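PDB 3WCZ: aldo-keto reductase 2E from Bombyx mori, which reduces 3-dehydroecdysone with NADPH and not NADH as cosubstrate, and may take part in regulating the moulting of the silkworm. Local coordinates for residues Ala234-Lys239 / Phe279-Ala284; Ile134-Thr139 / Ser158-Thr163; Arg25-Glu30 / Ile257-Asn262. All coordinates share one frame; numbering follows the deposited sequence.

Interaction 1: residues Ala234-Lys239 / Phe279-Ala284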
loop_
_atom_site.group_PDB
_atom_site.type_symbol
_atom_site.label_atom_id
_atom_site.label_comp_id
_atom_site.label_asym_id
_atom_site.label_seq_id
_atom_site.Cartn_x
_atom_site.Cartn_y
_atom_site.Cartn_z
ATOM N N ALA A 234 22.135 6.441 -7.608
ATOM C CA ALA A 234 21.705 5.945 -8.899
ATOM C C ALA A 234 22.919 5.587 -9.774
ATOM O O ALA A 234 22.961 4.531 -10.424
ATOM C CB ALA A 234 20.864 6.975 -9.566
ATOM N N ASN A 235 23.896 6.487 -9.810
ATOM C CA ASN A 235 25.099 6.232 -10.582
ATOM C C ASN A 235 25.894 5.065 -10.061
ATOM O O ASN A 235 26.402 4.251 -10.832
ATOM C CB ASN A 235 25.955 7.489 -10.614
ATOM C CG ASN A 235 26.080 8.042 -11.982
ATOM O OD1 ASN A 235 26.518 7.350 -12.912
ATOM N ND2 ASN A 235 25.695 9.306 -12.133
ATOM N N LYS A 236 26.020 4.960 -8.747
ATOM C CA LYS A 236 26.787 3.873 -8.152
ATOM C C LYS A 236 26.276 2.490 -8.574
ATOM O O LYS A 236 27.065 1.569 -8.856
ATOM C CB LYS A 236 26.808 3.983 -6.619
ATOM C CG LYS A 236 27.387 2.787 -5.928
ATOM C CD LYS A 236 27.515 2.990 -4.446
ATOM C CE LYS A 236 28.037 1.744 -3.775
ATOM N NZ LYS A 236 28.042 1.822 -2.285
ATOM N N TYR A 237 24.945 2.332 -8.567
ATOM C CA TYR A 237 24.335 1.038 -8.794
ATOM C C TYR A 237 23.808 0.842 -10.209
ATOM O O TYR A 237 23.279 -0.218 -10.537
ATOM C CB TYR A 237 23.216 0.816 -7.770
ATOM C CG TYR A 237 23.751 0.712 -6.372
ATOM C CD1 TYR A 237 24.526 -0.376 -5.983
ATOM C CD2 TYR A 237 23.499 1.696 -5.437
ATOM C CE1 TYR A 237 25.028 -0.477 -4.680
ATOM C CE2 TYR A 237 24.001 1.603 -4.133
ATOM C CZ TYR A 237 24.750 0.503 -3.769
ATOM O OH TYR A 237 25.265 0.438 -2.512
ATOM N N ARG A 238 23.945 1.870 -11.054
ATOM C CA ARG A 238 23.417 1.826 -12.425
ATOM C C ARG A 238 21.908 1.613 -12.428
ATOM O O ARG A 238 21.366 0.793 -13.169
ATOM C CB ARG A 238 24.122 0.763 -13.261
ATOM C CG ARG A 238 25.602 1.012 -13.379
ATOM C CD ARG A 238 26.313 -0.104 -14.129
ATOM N NE ARG A 238 26.270 -1.357 -13.381
ATOM C CZ ARG A 238 26.416 -2.557 -13.934
ATOM N NH1 ARG A 238 26.613 -2.665 -15.246
ATOM N NH2 ARG A 238 26.363 -3.643 -13.175
ATOM N N LYS A 239 21.241 2.386 -11.584
ATOM C CA LYS A 239 19.808 2.303 -11.393
ATOM C C LYS A 239 19.261 3.707 -11.495
ATOM O O LYS A 239 20.026 4.693 -11.558
ATOM C CB LYS A 239 19.503 1.674 -10.027
ATOM C CG LYS A 239 19.890 0.227 -9.928
ATOM C CD LYS A 239 18.837 -0.631 -10.597
ATOM C CE LYS A 239 19.256 -2.054 -10.665
ATOM N NZ LYS A 239 18.155 -2.843 -11.262
ATOM N N PHE A 279 24.209 -0.042 4.765
ATOM C CA PHE A 279 23.613 0.551 5.949
ATOM C C PHE A 279 23.863 2.064 6.007
ATOM O O PHE A 279 22.994 2.822 6.425
ATOM C CB PHE A 279 24.072 -0.185 7.235
ATOM C CG PHE A 279 25.501 0.049 7.618
ATOM C CD1 PHE A 279 25.836 1.097 8.475
ATOM C CD2 PHE A 279 26.514 -0.817 7.193
ATOM C CE1 PHE A 279 27.157 1.303 8.858
ATOM C CE2 PHE A 279 27.832 -0.607 7.569
ATOM C CZ PHE A 279 28.156 0.447 8.398
ATOM N N GLU A 280 25.026 2.517 5.550
ATOM C CA GLU A 280 25.312 3.941 5.576
ATOM C C GLU A 280 24.412 4.708 4.583
ATOM O O GLU A 280 24.009 5.841 4.834
ATOM C CB GLU A 280 26.776 4.206 5.279
ATOM C CG GLU A 280 27.717 3.915 6.448
ATOM C CD GLU A 280 27.492 4.860 7.633
ATOM O OE1 GLU A 280 27.135 6.044 7.399
ATOM O OE2 GLU A 280 27.676 4.419 8.792
ATOM N N GLU A 281 24.067 4.068 3.473
ATOM C CA GLU A 281 23.214 4.689 2.456
ATOM C C GLU A 281 21.777 4.771 2.940
ATOM O O GLU A 281 21.121 5.792 2.765
ATOM C CB GLU A 281 23.325 3.942 1.131
ATOM C CG GLU A 281 24.706 4.130 0.507
ATOM C CD GLU A 281 25.035 3.119 -0.554
ATOM O OE1 GLU A 281 24.338 2.115 -0.754
ATOM O OE2 GLU A 281 26.061 3.370 -1.234
ATOM N N VAL A 282 21.298 3.714 3.580
ATOM C CA VAL A 282 19.974 3.758 4.194
ATOM C C VAL A 282 19.944 4.857 5.248
ATOM O O VAL A 282 18.983 5.621 5.331
ATOM C CB VAL A 282 19.602 2.391 4.785
ATOM C CG1 VAL A 282 18.302 2.463 5.603
ATOM C CG2 VAL A 282 19.426 1.387 3.683
ATOM N N ALA A 283 20.977 4.944 6.075
ATOM C CA ALA A 283 21.044 6.000 7.081
ATOM C C ALA A 283 21.039 7.392 6.445
ATOM O O ALA A 283 20.394 8.320 6.951
ATOM C CB ALA A 283 22.268 5.823 7.947
ATOM N N ALA A 284 21.731 7.556 5.319
ATOM C CA ALA A 284 21.771 8.853 4.659
ATOM C C ALA A 284 20.379 9.239 4.176
ATOM O O ALA A 284 19.973 10.400 4.280
ATOM C CB ALA A 284 22.763 8.834 3.481
#

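Interaction 2: residues Ile134-Thr139 / Ser158-Thr163. With NAP (NADP nicotinamide-adenine-dinucleotide phosphate), chain B; EDO (1,2-ethanediol), chain F.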
loop_
_atom_site.group_PDB
_atom_site.type_symbol
_atom_site.label_atom_id
_atom_site.label_comp_id
_atom_site.label_asym_id
_atom_site.label_seq_id
_atom_site.Cartn_x
_atom_site.Cartn_y
_atom_site.Cartn_z
ATOM N N ILE A 134 -17.414 4.673 16.017
ATOM C CA ILE A 134 -17.266 3.221 16.066
ATOM C C ILE A 134 -15.817 2.838 16.386
ATOM O O ILE A 134 -14.880 3.307 15.746
ATOM C CB ILE A 134 -17.689 2.584 14.719
ATOM C CG1 ILE A 134 -19.134 2.971 14.375
ATOM C CG2 ILE A 134 -17.546 1.055 14.771
ATOM C CD1 ILE A 134 -19.575 2.542 12.993
ATOM N N ASP A 135 -15.629 2.008 17.391
ATOM C CA ASP A 135 -14.310 1.503 17.749
ATOM C C ASP A 135 -13.798 0.606 16.628
ATOM O O ASP A 135 -14.503 -0.265 16.127
ATOM C CB ASP A 135 -14.459 0.708 19.041
ATOM C CG ASP A 135 -13.157 0.374 19.717
ATOM O OD1 ASP A 135 -12.061 0.469 19.112
ATOM O OD2 ASP A 135 -13.223 -0.008 20.911
ATOM N N TYR A 136 -12.547 0.836 16.223
ATOM C CA TYR A 136 -11.935 -0.001 15.185
ATOM C C TYR A 136 -11.798 -1.445 15.669
ATOM O O TYR A 136 -11.639 -2.347 14.861
ATOM C CB TYR A 136 -10.569 0.570 14.713
ATOM C CG TYR A 136 -9.598 0.789 15.839
ATOM C CD1 TYR A 136 -8.920 -0.281 16.407
ATOM C CD2 TYR A 136 -9.364 2.048 16.359
ATOM C CE1 TYR A 136 -8.069 -0.102 17.460
ATOM C CE2 TYR A 136 -8.520 2.242 17.434
ATOM C CZ TYR A 136 -7.860 1.162 17.981
ATOM O OH TYR A 136 -7.043 1.351 19.055
ATOM N N LEU A 137 -11.905 -1.685 16.980
ATOM C CA LEU A 137 -11.928 -3.077 17.451
ATOM C C LEU A 137 -13.174 -3.799 16.963
ATOM O O LEU A 137 -13.151 -5.004 16.701
ATOM C CB LEU A 137 -11.852 -3.174 18.974
ATOM C CG LEU A 137 -10.588 -2.701 19.649
ATOM C CD1 LEU A 137 -10.777 -2.903 21.129
ATOM C CD2 LEU A 137 -9.369 -3.459 19.148
ATOM N N GLU A 138 -14.280 -3.082 16.867
ATOM C CA GLU A 138 -15.487 -3.660 16.312
ATOM C C GLU A 138 -15.323 -3.975 14.823
ATOM O O GLU A 138 -15.707 -5.036 14.334
ATOM C CB GLU A 138 -16.678 -2.742 16.528
ATOM C CG GLU A 138 -17.874 -3.285 15.833
ATOM C CD GLU A 138 -19.146 -2.521 16.092
ATOM O OE1 GLU A 138 -19.319 -2.073 17.253
ATOM O OE2 GLU A 138 -19.977 -2.400 15.159
ATOM N N THR A 139 -14.733 -3.032 14.098
ATOM C CA THR A 139 -14.505 -3.219 12.681
ATOM C C THR A 139 -13.629 -4.464 12.489
ATOM O O THR A 139 -13.831 -5.269 11.578
ATOM C CB THR A 139 -13.801 -1.974 12.122
ATOM O OG1 THR A 139 -14.492 -0.799 12.568
ATOM C CG2 THR A 139 -13.732 -1.991 10.605
ATOM N N SER A 158 -4.446 -0.147 7.893
ATOM C CA SER A 158 -3.695 0.905 7.231
ATOM C C SER A 158 -3.881 2.182 8.045
ATOM O O SER A 158 -4.959 2.412 8.628
ATOM C CB SER A 158 -4.236 1.062 5.811
ATOM O OG SER A 158 -3.510 2.007 5.042
ATOM N N ASN A 159 -2.854 3.014 8.085
ATOM C CA ASN A 159 -2.918 4.290 8.783
ATOM C C ASN A 159 -3.204 4.129 10.274
ATOM O O ASN A 159 -3.797 5.011 10.898
ATOM C CB ASN A 159 -3.936 5.229 8.137
ATOM C CG ASN A 159 -3.603 5.530 6.711
ATOM O OD1 ASN A 159 -4.282 5.099 5.751
ATOM N ND2 ASN A 159 -2.567 6.285 6.539
ATOM N N PHE A 160 -2.716 3.044 10.866
ATOM C CA PHE A 160 -2.787 2.885 12.315
ATOM C C PHE A 160 -1.483 3.337 12.966
ATOM O O PHE A 160 -0.391 2.955 12.529
ATOM C CB PHE A 160 -3.059 1.432 12.744
ATOM C CG PHE A 160 -4.519 1.032 12.702
ATOM C CD1 PHE A 160 -5.304 1.285 11.590
ATOM C CD2 PHE A 160 -5.094 0.342 13.766
ATOM C CE1 PHE A 160 -6.626 0.892 11.558
ATOM C CE2 PHE A 160 -6.435 -0.035 13.736
ATOM C CZ PHE A 160 -7.184 0.218 12.641
ATOM N N ASN A 161 -1.566 4.107 14.045
ATOM C CA ASN A 161 -0.369 4.527 14.751
ATOM C C ASN A 161 0.043 3.503 15.802
ATOM O O ASN A 161 -0.585 2.453 15.961
ATOM C CB ASN A 161 -0.561 5.941 15.324
ATOM C CG ASN A 161 -1.585 6.013 16.433
ATOM O OD1 ASN A 161 -1.790 5.068 17.188
ATOM N ND2 ASN A 161 -2.241 7.163 16.539
ATOM N N ALA A 162 1.117 3.789 16.519
ATOM C CA ALA A 162 1.673 2.771 17.394
ATOM C C ALA A 162 0.726 2.389 18.523
ATOM O O ALA A 162 0.613 1.212 18.867
ATOM C CB ALA A 162 3.027 3.225 17.959
ATOM N N THR A 163 0.065 3.381 19.105
ATOM C CA THR A 163 -0.881 3.125 20.190
ATOM C C THR A 163 -2.051 2.281 19.701
ATOM O O THR A 163 -2.550 1.388 20.405
ATOM C CB THR A 163 -1.370 4.467 20.790
ATOM O OG1 THR A 163 -0.270 5.081 21.483
ATOM C CG2 THR A 163 -2.531 4.250 21.747
HETATM P PA NAP B . 3.719 7.171 -5.642
HETATM O O1A NAP B . 3.843 5.772 -6.080
HETATM O O2A NAP B . 4.288 7.674 -4.407
HETATM O O5B NAP B . 4.063 8.198 -6.766
HETATM C C5B NAP B . 3.527 8.077 -8.049
HETATM C C4B NAP B . 4.052 9.104 -9.041
HETATM O O4B NAP B . 5.426 8.805 -9.357
HETATM C C3B NAP B . 3.322 9.216 -10.324
HETATM O O3B NAP B . 3.305 10.580 -10.672
HETATM C C2B NAP B . 4.132 8.424 -11.233
HETATM O O2B NAP B . 3.993 8.776 -12.595
HETATM C C1B NAP B . 5.538 8.669 -10.753
HETATM N N9A NAP B . 6.500 7.610 -10.976
HETATM C C8A NAP B . 6.267 6.290 -10.822
HETATM N N7A NAP B . 7.369 5.585 -10.982
HETATM C C5A NAP B . 8.379 6.467 -11.263
HETATM C C6A NAP B . 9.744 6.315 -11.526
HETATM N N6A NAP B . 10.401 5.083 -11.588
HETATM N N1A NAP B . 10.440 7.442 -11.762
HETATM C C2A NAP B . 9.854 8.638 -11.723
HETATM N N3A NAP B . 8.549 8.824 -11.462
HETATM C C4A NAP B . 7.814 7.728 -11.218
HETATM O O3 NAP B . 2.126 7.468 -5.609
HETATM P PN NAP B . 0.893 7.338 -4.608
HETATM O O1N NAP B . -0.272 7.050 -5.483
HETATM O O2N NAP B . 0.875 8.548 -3.744
HETATM O O5D NAP B . 1.192 6.102 -3.655
HETATM C C5D NAP B . 1.332 4.819 -4.168
HETATM C C4D NAP B . 0.181 3.853 -3.859
HETATM O O4D NAP B . 0.065 3.616 -2.468
HETATM C C3D NAP B . -1.177 4.349 -4.240
HETATM O O3D NAP B . -1.386 4.357 -5.638
HETATM C C2D NAP B . -2.034 3.463 -3.483
HETATM O O2D NAP B . -2.071 2.189 -4.060
HETATM C C1D NAP B . -1.320 3.439 -2.149
HETATM N N1N NAP B . -1.694 4.431 -1.134
HETATM C C2N NAP B . -2.394 4.053 -0.048
HETATM C C3N NAP B . -2.728 4.977 0.909
HETATM C C7N NAP B . -3.456 4.471 2.097
HETATM O O7N NAP B . -3.412 3.269 2.454
HETATM N N7N NAP B . -4.056 5.402 2.868
HETATM C C4N NAP B . -2.419 6.340 0.748
HETATM C C5N NAP B . -1.676 6.725 -0.376
HETATM C C6N NAP B . -1.336 5.733 -1.287
HETATM P P2B NAP B . 3.599 7.710 -13.725
HETATM O O1X NAP B . 3.488 8.573 -14.998
HETATM O O2X NAP B . 4.701 6.752 -13.847
HETATM O O3X NAP B . 2.284 7.093 -13.319
HETATM C C1 EDO F . 0.764 6.267 11.048
HETATM O O1 EDO F . 1.614 7.320 10.563
HETATM C C2 EDO F . -0.672 6.653 10.873
HETATM O O2 EDO F . -0.936 7.059 9.521
#

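Interaction 3: residues Arg25-Glu30 / Ile257-Asn262. With NAP (NADP nicotinamide-adenine-dinucleotide phosphate), chain B.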
loop_
_atom_site.group_PDB
_atom_site.type_symbol
_atom_site.label_atom_id
_atom_site.label_comp_id
_atom_site.label_asym_id
_atom_site.label_seq_id
_atom_site.Cartn_x
_atom_site.Cartn_y
_atom_site.Cartn_z
ATOM N N ARG A 25 -5.299 7.178 -7.274
ATOM C CA ARG A 25 -5.333 8.154 -8.348
ATOM C C ARG A 25 -4.901 9.546 -7.913
ATOM O O ARG A 25 -5.099 10.511 -8.667
ATOM C CB ARG A 25 -6.753 8.259 -8.895
ATOM C CG ARG A 25 -7.366 6.930 -9.274
ATOM C CD ARG A 25 -6.608 6.338 -10.404
ATOM N NE ARG A 25 -6.852 7.054 -11.658
ATOM C CZ ARG A 25 -5.953 7.203 -12.632
ATOM N NH1 ARG A 25 -4.693 6.710 -12.510
ATOM N NH2 ARG A 25 -6.315 7.876 -13.730
ATOM N N GLY A 26 -4.306 9.671 -6.732
ATOM C CA GLY A 26 -3.868 10.972 -6.251
ATOM C C GLY A 26 -2.926 11.712 -7.195
ATOM O O GLY A 26 -2.929 12.941 -7.248
ATOM N N THR A 27 -2.123 10.989 -7.966
ATOM C CA THR A 27 -1.171 11.633 -8.859
ATOM C C THR A 27 -1.675 11.727 -10.297
ATOM O O THR A 27 -0.945 12.202 -11.171
ATOM C CB THR A 27 0.174 10.904 -8.856
ATOM O OG1 THR A 27 0.032 9.592 -9.418
ATOM C CG2 THR A 27 0.753 10.817 -7.447
ATOM N N ALA A 28 -2.897 11.265 -10.539
ATOM C CA ALA A 28 -3.385 11.219 -11.920
ATOM C C ALA A 28 -3.538 12.639 -12.465
ATOM O O ALA A 28 -4.053 13.523 -11.793
ATOM C CB ALA A 28 -4.687 10.439 -12.004
ATOM N N LYS A 29 -3.063 12.853 -13.686
ATOM C CA LYS A 29 -3.103 14.189 -14.278
ATOM C C LYS A 29 -4.461 14.377 -14.953
ATOM O O LYS A 29 -5.251 13.438 -15.036
ATOM C CB LYS A 29 -1.950 14.368 -15.273
ATOM C CG LYS A 29 -0.704 13.522 -14.957
ATOM C CD LYS A 29 0.452 13.781 -15.929
ATOM C CE LYS A 29 1.252 12.491 -16.249
ATOM N NZ LYS A 29 1.709 11.675 -15.050
ATOM N N GLU A 30 -4.747 15.585 -15.425
ATOM C CA GLU A 30 -6.030 15.837 -16.090
ATOM C C GLU A 30 -6.179 14.977 -17.343
ATOM O O GLU A 30 -7.289 14.571 -17.707
ATOM C CB GLU A 30 -6.176 17.318 -16.452
ATOM C CG GLU A 30 -6.332 18.219 -15.239
ATOM C CD GLU A 30 -7.508 17.815 -14.363
ATOM O OE1 GLU A 30 -8.669 18.065 -14.765
ATOM O OE2 GLU A 30 -7.268 17.238 -13.276
ATOM N N ILE A 257 4.741 0.317 -2.532
ATOM C CA ILE A 257 3.594 0.320 -3.423
ATOM C C ILE A 257 3.742 1.395 -4.508
ATOM O O ILE A 257 2.986 2.375 -4.542
ATOM C CB ILE A 257 2.274 0.581 -2.656
ATOM C CG1 ILE A 257 2.207 -0.200 -1.343
ATOM C CG2 ILE A 257 1.075 0.232 -3.535
ATOM C CD1 ILE A 257 1.024 0.229 -0.491
ATOM N N PRO A 258 4.714 1.240 -5.409
ATOM C CA PRO A 258 4.879 2.270 -6.442
ATOM C C PRO A 258 3.682 2.316 -7.392
ATOM O O PRO A 258 3.311 1.299 -7.995
ATOM C CB PRO A 258 6.150 1.821 -7.178
ATOM C CG PRO A 258 6.199 0.366 -6.981
ATOM C CD PRO A 258 5.692 0.155 -5.574
ATOM N N LYS A 259 3.096 3.502 -7.554
ATOM C CA LYS A 259 2.061 3.729 -8.560
ATOM C C LYS A 259 2.726 4.201 -9.865
ATOM O O LYS A 259 3.561 5.112 -9.885
ATOM C CB LYS A 259 1.050 4.785 -8.109
ATOM C CG LYS A 259 0.049 5.203 -9.191
ATOM C CD LYS A 259 0.540 6.371 -10.039
ATOM C CE LYS A 259 -0.483 6.788 -11.069
ATOM N NZ LYS A 259 0.045 7.942 -11.907
ATOM N N SER A 260 2.341 3.563 -10.956
ATOM C CA SER A 260 2.670 4.091 -12.277
ATOM C C SER A 260 1.607 3.646 -13.231
ATOM O O SER A 260 1.011 2.579 -13.078
ATOM C CB SER A 260 4.027 3.587 -12.748
ATOM O OG SER A 260 4.383 4.129 -14.027
ATOM N N THR A 261 1.385 4.478 -14.243
ATOM C CA THR A 261 0.588 4.089 -15.384
ATOM C C THR A 261 1.424 4.107 -16.676
ATOM O O THR A 261 0.863 4.042 -17.775
ATOM C CB THR A 261 -0.659 4.962 -15.546
ATOM O OG1 THR A 261 -0.268 6.337 -15.573
ATOM C CG2 THR A 261 -1.627 4.712 -14.405
ATOM N N ASN A 262 2.740 4.141 -16.539
ATOM C CA ASN A 262 3.675 4.172 -17.676
ATOM C C ASN A 262 4.353 2.818 -17.811
ATOM O O ASN A 262 4.917 2.322 -16.850
ATOM C CB ASN A 262 4.736 5.265 -17.423
ATOM C CG ASN A 262 5.860 5.309 -18.479
ATOM O OD1 ASN A 262 6.855 4.624 -18.381
ATOM N ND2 ASN A 262 5.676 6.166 -19.475
HETATM P PA NAP B . 3.719 7.171 -5.642
HETATM O O1A NAP B . 3.843 5.772 -6.080
HETATM O O2A NAP B . 4.288 7.674 -4.407
HETATM O O5B NAP B . 4.063 8.198 -6.766
HETATM C C5B NAP B . 3.527 8.077 -8.049
HETATM C C4B NAP B . 4.052 9.104 -9.041
HETATM O O4B NAP B . 5.426 8.805 -9.357
HETATM C C3B NAP B . 3.322 9.216 -10.324
HETATM O O3B NAP B . 3.305 10.580 -10.672
HETATM C C2B NAP B . 4.132 8.424 -11.233
HETATM O O2B NAP B . 3.993 8.776 -12.595
HETATM C C1B NAP B . 5.538 8.669 -10.753
HETATM N N9A NAP B . 6.500 7.610 -10.976
HETATM C C8A NAP B . 6.267 6.290 -10.822
HETATM N N7A NAP B . 7.369 5.585 -10.982
HETATM C C5A NAP B . 8.379 6.467 -11.263
HETATM C C6A NAP B . 9.744 6.315 -11.526
HETATM N N6A NAP B . 10.401 5.083 -11.588
HETATM N N1A NAP B . 10.440 7.442 -11.762
HETATM C C2A NAP B . 9.854 8.638 -11.723
HETATM N N3A NAP B . 8.549 8.824 -11.462
HETATM C C4A NAP B . 7.814 7.728 -11.218
HETATM O O3 NAP B . 2.126 7.468 -5.609
HETATM P PN NAP B . 0.893 7.338 -4.608
HETATM O O1N NAP B . -0.272 7.050 -5.483
HETATM O O2N NAP B . 0.875 8.548 -3.744
HETATM O O5D NAP B . 1.192 6.102 -3.655
HETATM C C5D NAP B . 1.332 4.819 -4.168
HETATM C C4D NAP B . 0.181 3.853 -3.859
HETATM O O4D NAP B . 0.065 3.616 -2.468
HETATM C C3D NAP B . -1.177 4.349 -4.240
HETATM O O3D NAP B . -1.386 4.357 -5.638
HETATM C C2D NAP B . -2.034 3.463 -3.483
HETATM O O2D NAP B . -2.071 2.189 -4.060
HETATM C C1D NAP B . -1.320 3.439 -2.149
HETATM N N1N NAP B . -1.694 4.431 -1.134
HETATM C C2N NAP B . -2.394 4.053 -0.048
HETATM C C3N NAP B . -2.728 4.977 0.909
HETATM C C7N NAP B . -3.456 4.471 2.097
HETATM O O7N NAP B . -3.412 3.269 2.454
HETATM N N7N NAP B . -4.056 5.402 2.868
HETATM C C4N NAP B . -2.419 6.340 0.748
HETATM C C5N NAP B . -1.676 6.725 -0.376
HETATM C C6N NAP B . -1.336 5.733 -1.287
HETATM P P2B NAP B . 3.599 7.710 -13.725
HETATM O O1X NAP B . 3.488 8.573 -14.998
HETATM O O2X NAP B . 4.701 6.752 -13.847
HETATM O O3X NAP B . 2.284 7.093 -13.319
#

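Interaction 1: residues Ala234-Lys239 / Phe279-Ala284
E281 OE1 accepts from two donors: the hydroxyl of Y237, OH to OE1 2.6 Å, and also the backbone N-H of T278, just before its own helix. The phenol approaches on the syn lone pair, the side of the other oxygen, and OE1 lies at the edge of the ring, near its plane; ring and carboxylate planes stand almost perpendicular, at 88°. The second oxygen meets the lysine. K236 NZ forms a salt bridge with E281 OE2 at 2.7 Å, again on the syn side but 27° out of the carboxylate plane. The same ammonium donates to Y237 OH at 3.1 Å, so lysine, phenol and carboxylate close a small ring of polar bonds. In this TIM barrel, two helices rather than one follow strand 202-206 before strand 255-256; the first of them, 228-237, here meets helix 279-286, which comes after the last barrel strand. With K236 CG anti to the backbone N (chi1 171°), CG lies over the centre of one face of the Y237 ring, 3.9 Å above its plane, and the extended chain beyond carries NZ to the carboxylate. That ring also meets F275 and rests on I244 of helix 241-251, which probably limits how far the phenol can swing.

Interaction 2: residues Ile134-Thr139 / Ser158-Thr163
The Y136 ring has F160 CE2 over one face, 3.6 Å above the plane and displaced toward the rim, while D135 OD1 lies over the centre of the opposite face. F160 presents its edge, making a T-shaped pair with planes at 70° and centroids 5.1 Å apart, and at its own edge, in plane, sits the S158 carbonyl oxygen. The nearest atoms are Y136 CD1 and F160 CE2 at 3.7 Å, with F160 CZ against the tyrosine CB. Y136 turns its ring this way by placing CG between backbone N and carbonyl carbon (chi1 55°). D135 is the N-cap of helix 136-148: L137 N donates to its OD1 over a straight bond of 3.0 Å, arriving from above the carboxylate plane, and its OD2 is bridged to R167. In the (beta/alpha)8 barrel the Y136-F160 pair joins the start of that helix to the loop that carries strand 152-158 into helix 162-170. The end of that strand and the start of the loop hold the cofactor's carboxamide. N159 OD1 accepts from NADP N7N at 2.9 Å, a bent bond of 138°, and S158 OG lies 2.9 Å from NADP O7N, with Q180 O also within its reach. A leucine in place of N159 would probably leave the carboxamide N-H without this acceptor and the nicotinamide freer to turn. N159 ND2 is held in turn by Y206 OH.

Interaction 3: residues Arg25-Glu30 / Ile257-Asn262
K259 runs past T27 in the opposite direction, and nearly every atom of its side chain has a partner. CB lies 3.5 Å from NADP O3D, close to the ribose on the nicotinamide side, and CG stays near the same hydroxyl. The chain then bends (chi2 -89°) and continues straight, bringing CD and CE alongside T27 OG1, CE at 3.3 Å. At the tip, NZ donates twice: to T27 OG1 at 3.0 Å and to the adenosine 2'-phosphate oxygen O3X of NADP at 2.8 Å. T27 meets the lysine with its hydroxyl, which sits between backbone N and carbonyl carbon (chi1 66°), leaving CG2 to pack on the adenosine ribose. The backbone N of K259 grips a different phosphate, donating to NADP O1A of the pyrophosphate along a nearly linear bond (173°). The next two residues add to the hold on the 2'-phosphate: S260 OG donates to O2X at 2.6 Å, and T261 N to O3X at 2.9 Å. S260 OG also accepts from N262 N, an ST turn in the loop after the last barrel strand. Farther out, R25 NH1 touches T261 CG2 at 4.1 Å, but its charge is paired with E36, and A28 CB lies over the centre of one guanidinium face. The two loops thus meet beside the cofactor, T27 against the adenosine ribose and 259-261 on its phosphates, and a lysine ammonium, a serine hydroxyl and a backbone N-H gathered on the 2'-phosphate are consistent with an enzyme that uses NADPH and is inactive with NADH.

The three contacts show how chemistry follows position in a TIM barrel. Interaction 1 lies on the surface, away from the cofactor site, and joins helices 228-237 and 279-286 through charge and a phenol. Interaction 2 is buried and aromatic between its segments, its polar work being done by neighbouring residues of the same loop. Interaction 3, partly buried, joins the loops after strands 21-22 and 255-256, and much of its bonding passes through the ligand. Interactions 2 and 3 lie on opposite sides of the chain's centre yet share NADP, one at the nicotinamide end and the other along the phosphates. No helix is common to the three, interaction 2 involving the starts of 136-148 and 162-170.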